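Local coordinates for protein Amuc_1100 (Akkermansia muciniphila, PDB 6KNY) that is of unknown function but is a membrane-anchored protein of a mucus-dwelling gut bacterium, represented here by its soluble part without the transmembrane region, at residues A168-F179 / F266-N277. Sequence-based numbering, arbitrary orientation. Where two conformers were deposited one is given.
Sequences APWTPMPLEIAF and FVQVSLNLVHFN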
loop_
_atom_site.group_PDB
_atom_site.type_symbol
_atom_site.label_atom_id
_atom_site.label_comp_id
_atom_site.label_asym_id
_atom_site.label_seq_id
_atom_site.Cartn_x
_atom_site.Cartn_y
_atom_site.Cartn_z
ATOM N N ALA A 168 -0.527 21.783 2.158
ATOM C CA ALA A 168 -0.195 21.307 3.478
ATOM C C ALA A 168 1.105 20.539 3.540
ATOM O O ALA A 168 1.566 20.053 2.571
ATOM C CB ALA A 168 -1.325 20.482 4.025
ATOM N N PRO A 169 1.681 20.432 4.713
ATOM C CA PRO A 169 2.995 19.774 4.816
ATOM C C PRO A 169 2.989 18.303 4.430
ATOM O O PRO A 169 4.071 17.753 4.152
ATOM C CB PRO A 169 3.366 19.946 6.299
ATOM C CG PRO A 169 2.501 21.049 6.781
ATOM C CD PRO A 169 1.225 20.923 6.024
ATOM N N TRP A 170 1.826 17.634 4.461
ATOM C CA TRP A 170 1.705 16.266 3.981
ATOM C C TRP A 170 0.351 16.109 3.304
ATOM O O TRP A 170 -0.567 16.906 3.511
ATOM C CB TRP A 170 1.862 15.230 5.113
ATOM C CG TRP A 170 0.706 15.219 6.086
ATOM C CD1 TRP A 170 -0.464 14.492 5.989
ATOM C CD2 TRP A 170 0.592 15.997 7.282
ATOM N NE1 TRP A 170 -1.280 14.770 7.067
ATOM C CE2 TRP A 170 -0.659 15.690 7.868
ATOM C CE3 TRP A 170 1.424 16.926 7.913
ATOM C CZ2 TRP A 170 -1.090 16.276 9.063
ATOM C CZ3 TRP A 170 1.000 17.505 9.094
ATOM C CH2 TRP A 170 -0.251 17.179 9.656
ATOM N N THR A 171 0.242 15.069 2.486
ATOM C CA THR A 171 -1.003 14.696 1.824
ATOM C C THR A 171 -1.294 13.251 2.188
ATOM O O THR A 171 -0.446 12.378 1.939
ATOM C CB THR A 171 -0.907 14.837 0.308
ATOM O OG1 THR A 171 -0.708 16.214 -0.028
ATOM C CG2 THR A 171 -2.178 14.249 -0.399
ATOM N N PRO A 172 -2.422 12.962 2.830
ATOM C CA PRO A 172 -2.748 11.575 3.165
ATOM C C PRO A 172 -3.308 10.869 1.948
ATOM O O PRO A 172 -4.079 11.449 1.177
ATOM C CB PRO A 172 -3.831 11.716 4.247
ATOM C CG PRO A 172 -4.576 12.988 3.835
ATOM C CD PRO A 172 -3.488 13.910 3.208
ATOM N N MET A 173 -2.966 9.591 1.801
ATOM C CA MET A 173 -3.474 8.809 0.674
ATOM C C MET A 173 -4.216 7.585 1.189
ATOM O O MET A 173 -3.582 6.671 1.742
ATOM C CB MET A 173 -2.331 8.412 -0.259
ATOM C CG MET A 173 -1.594 9.639 -0.827
ATOM S SD MET A 173 -0.277 9.162 -1.952
ATOM C CE MET A 173 0.361 10.763 -2.488
ATOM N N PRO A 174 -5.541 7.500 1.022
ATOM C CA PRO A 174 -6.308 6.431 1.682
ATOM C C PRO A 174 -6.178 5.101 0.968
ATOM O O PRO A 174 -6.006 5.039 -0.255
ATOM C CB PRO A 174 -7.752 6.944 1.621
ATOM C CG PRO A 174 -7.775 7.769 0.363
ATOM C CD PRO A 174 -6.406 8.420 0.259
ATOM N N LEU A 175 -6.239 4.026 1.758
ATOM C CA LEU A 175 -6.468 2.693 1.220
ATOM C C LEU A 175 -7.013 1.789 2.314
ATOM O O LEU A 175 -6.899 2.078 3.514
ATOM C CB LEU A 175 -5.192 2.095 0.628
ATOM C CG LEU A 175 -4.059 1.813 1.601
ATOM C CD1 LEU A 175 -3.350 0.513 1.176
ATOM C CD2 LEU A 175 -3.071 3.005 1.604
ATOM N N GLU A 176 -7.574 0.665 1.882
ATOM C CA GLU A 176 -8.084 -0.361 2.780
ATOM C C GLU A 176 -7.491 -1.692 2.366
ATOM O O GLU A 176 -7.407 -1.990 1.173
ATOM C CB GLU A 176 -9.616 -0.487 2.712
ATOM C CG GLU A 176 -10.405 0.786 2.915
ATOM C CD GLU A 176 -11.914 0.524 2.793
ATOM O OE1 GLU A 176 -12.329 -0.655 2.877
ATOM O OE2 GLU A 176 -12.676 1.492 2.589
ATOM N N ILE A 177 -7.126 -2.509 3.340
ATOM C CA ILE A 177 -6.671 -3.864 3.074
ATOM C C ILE A 177 -7.458 -4.819 3.959
ATOM O O ILE A 177 -7.649 -4.563 5.154
ATOM C CB ILE A 177 -5.159 -4.020 3.303
ATOM C CG1 ILE A 177 -4.394 -2.973 2.484
ATOM C CG2 ILE A 177 -4.721 -5.434 2.950
ATOM C CD1 ILE A 177 -2.887 -3.149 2.514
ATOM N N ALA A 178 -7.937 -5.905 3.360
ATOM C CA ALA A 178 -8.608 -6.974 4.075
ATOM C C ALA A 178 -7.802 -8.245 3.854
ATOM O O ALA A 178 -7.379 -8.531 2.723
ATOM C CB ALA A 178 -10.048 -7.147 3.581
ATOM N N PHE A 179 -7.559 -8.981 4.931
ATOM C CA PHE A 179 -6.848 -10.247 4.836
ATOM C C PHE A 179 -7.331 -11.133 5.969
ATOM O O PHE A 179 -8.117 -10.705 6.823
ATOM C CB PHE A 179 -5.326 -10.072 4.895
ATOM C CG PHE A 179 -4.843 -9.260 6.073
ATOM C CD1 PHE A 179 -4.631 -9.850 7.307
ATOM C CD2 PHE A 179 -4.587 -7.904 5.935
ATOM C CE1 PHE A 179 -4.172 -9.101 8.390
ATOM C CE2 PHE A 179 -4.130 -7.146 6.999
ATOM C CZ PHE A 179 -3.922 -7.746 8.238
ATOM N N PHE A 266 -10.196 -12.492 10.720
ATOM C CA PHE A 266 -10.363 -11.601 9.579
ATOM C C PHE A 266 -10.045 -10.173 10.005
ATOM O O PHE A 266 -10.527 -9.718 11.051
ATOM C CB PHE A 266 -11.782 -11.718 9.036
ATOM C CG PHE A 266 -12.210 -10.578 8.143
ATOM C CD1 PHE A 266 -12.801 -9.430 8.675
ATOM C CD2 PHE A 266 -12.054 -10.667 6.765
ATOM C CE1 PHE A 266 -13.210 -8.389 7.848
ATOM C CE2 PHE A 266 -12.465 -9.634 5.928
ATOM C CZ PHE A 266 -13.044 -8.495 6.467
ATOM N N VAL A 267 -9.236 -9.503 9.212
ATOM C CA VAL A 267 -8.833 -8.139 9.448
ATOM C C VAL A 267 -9.125 -7.244 8.279
ATOM O O VAL A 267 -8.887 -7.580 7.175
ATOM C CB VAL A 267 -7.334 -8.011 9.712
ATOM C CG1 VAL A 267 -6.939 -6.574 9.970
ATOM C CG2 VAL A 267 -6.918 -8.861 10.868
ATOM N N GLN A 268 -9.627 -6.076 8.586
ATOM C CA GLN A 268 -9.863 -5.050 7.628
ATOM C C GLN A 268 -9.386 -3.765 8.248
ATOM O O GLN A 268 -9.861 -3.351 9.278
ATOM C CB GLN A 268 -11.292 -4.959 7.195
ATOM C CG GLN A 268 -11.390 -4.117 5.956
ATOM C CD GLN A 268 -12.735 -4.165 5.290
ATOM O OE1 GLN A 268 -12.993 -5.004 4.428
ATOM N NE2 GLN A 268 -13.602 -3.255 5.678
ATOM N N VAL A 269 -8.405 -3.167 7.610
ATOM C CA VAL A 269 -7.807 -1.943 8.087
ATOM C C VAL A 269 -7.840 -0.807 7.074
ATOM O O VAL A 269 -7.639 -1.025 5.910
ATOM C CB VAL A 269 -6.371 -2.183 8.591
ATOM C CG1 VAL A 269 -5.487 -2.704 7.497
ATOM C CG2 VAL A 269 -5.784 -0.915 9.134
ATOM N N SER A 270 -8.158 0.367 7.608
ATOM C CA SER A 270 -8.192 1.601 6.836
ATOM C C SER A 270 -6.915 2.369 7.140
ATOM O O SER A 270 -6.629 2.660 8.307
ATOM C CB SER A 270 -9.427 2.420 7.208
ATOM O OG SER A 270 -9.522 3.598 6.445
ATOM N N LEU A 271 -6.149 2.693 6.099
ATOM C CA LEU A 271 -4.860 3.331 6.276
ATOM C C LEU A 271 -4.829 4.669 5.557
ATOM O O LEU A 271 -5.548 4.889 4.573
ATOM C CB LEU A 271 -3.750 2.427 5.748
ATOM C CG LEU A 271 -3.693 1.044 6.419
ATOM C CD1 LEU A 271 -2.887 0.083 5.563
ATOM C CD2 LEU A 271 -3.093 1.137 7.815
ATOM N N ASN A 272 -4.012 5.579 6.078
ATOM C CA ASN A 272 -3.601 6.767 5.341
ATOM C C ASN A 272 -2.092 6.694 5.177
ATOM O O ASN A 272 -1.353 6.725 6.168
ATOM C CB ASN A 272 -4.021 8.048 6.051
ATOM C CG ASN A 272 -5.535 8.279 5.995
ATOM O OD1 ASN A 272 -6.086 8.679 4.972
ATOM N ND2 ASN A 272 -6.201 8.047 7.108
ATOM N N LEU A 273 -1.650 6.541 3.928
ATOM C CA LEU A 273 -0.243 6.699 3.580
ATOM C C LEU A 273 0.096 8.183 3.621
ATOM O O LEU A 273 -0.579 8.995 2.980
ATOM C CB LEU A 273 0.012 6.126 2.188
ATOM C CG LEU A 273 1.378 6.364 1.528
ATOM C CD1 LEU A 273 2.496 5.695 2.332
ATOM C CD2 LEU A 273 1.356 5.907 0.043
ATOM N N VAL A 274 1.131 8.550 4.362
ATOM C CA VAL A 274 1.465 9.957 4.560
ATOM C C VAL A 274 2.509 10.352 3.516
ATOM O O VAL A 274 3.645 9.864 3.553
ATOM C CB VAL A 274 1.961 10.200 5.991
ATOM C CG1 VAL A 274 2.378 11.653 6.191
ATOM C CG2 VAL A 274 0.858 9.783 6.997
ATOM N N HIS A 275 2.125 11.215 2.565
ATOM C CA HIS A 275 3.087 11.771 1.617
ATOM C C HIS A 275 3.559 13.139 2.113
ATOM O O HIS A 275 2.770 14.088 2.171
ATOM C CB HIS A 275 2.515 11.916 0.206
ATOM C CG HIS A 275 3.528 12.456 -0.761
ATOM N ND1 HIS A 275 3.602 13.793 -1.103
ATOM C CD2 HIS A 275 4.573 11.855 -1.384
ATOM C CE1 HIS A 275 4.620 13.985 -1.925
ATOM N NE2 HIS A 275 5.215 12.822 -2.125
ATOM N N PHE A 276 4.850 13.246 2.426
ATOM C CA PHE A 276 5.452 14.511 2.847
ATOM C C PHE A 276 5.722 15.387 1.630
ATOM O O PHE A 276 6.348 14.946 0.664
ATOM C CB PHE A 276 6.735 14.243 3.633
ATOM C CG PHE A 276 6.477 13.537 4.922
ATOM C CD1 PHE A 276 6.139 14.253 6.066
ATOM C CD2 PHE A 276 6.521 12.155 4.989
ATOM C CE1 PHE A 276 5.848 13.593 7.266
ATOM C CE2 PHE A 276 6.223 11.487 6.177
ATOM C CZ PHE A 276 5.886 12.207 7.313
ATOM N N ASN A 277 5.237 16.627 1.674
ATOM C CA ASN A 277 5.137 17.433 0.466
ATOM C C ASN A 277 6.329 18.363 0.265
ATOM O O ASN A 277 6.842 18.462 -0.852
ATOM C CB ASN A 277 3.835 18.239 0.486
ATOM C CG ASN A 277 2.620 17.370 0.217
ATOM O OD1 ASN A 277 2.731 16.325 -0.450
ATOM N ND2 ASN A 277 1.456 17.773 0.755
#
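Val267 lies over one face of the Phe179 ring, its CB 3.9 Å from the centroid in a CH-pi contact displaced toward the CE1–CZ rim, while CG2 of Ile177 meets the edge of the ring in plane. The two belong to strands 170-181 and 265-276, antiparallel neighbours inside the five-stranded mixed sheet, and the pair illustrates how alternation sorts side chains. With chi1 of 52°, CG of Phe179 is held between the backbone N and the carbonyl carbon, which folds the ring across to its antiparallel partner. At the far end Val274 CG1 sits over a face of Phe276 and also touches CB of Trp170, 3.8 Å away. Met173, Leu175, Ile177, Phe179 and their partners Val267, Val269, Leu271 and Leu273 form the apolar face, covered by helices 117-134 and 183-194; Trp170, Pro172, Pro174, Glu176, Ala178, Gln268, Ser270, Asn272, Val274 and Phe276 occupy the other. Backbone bonds join the strands in pairs from Thr171–His275 to Phe179–Val267. The two prolines, which lack an N-H, fall at non-hydrogen-bonded positions, so the pattern continues unbroken past them. On this mixed face Glu176 OE1 stays 4.0 Å from Gln268 NE2; Lys144 NZ hydrogen-bonds to Gln268 OE1 and makes a long, weak ion pair with Glu176 OE1. The extended Met173 chain runs beside His275 and brings CE to 3.6 Å from His275 CB. The imidazole is held at both nitrogens: NE2 bonds to Ser63 O, and ND1 reaches Asn277 OD1 at the ring edge, while Phe122 stacks edge-to-face. The OD1 bond and two ND2 bonds together set the rotation of the Asn277 amide, while the residue's backbone N bonds to Pro169 O. ND2 donates nearly straight, close to the amide plane, to Ala168 O at 2.9 Å and to Thr171 OG1 at 2.8 Å.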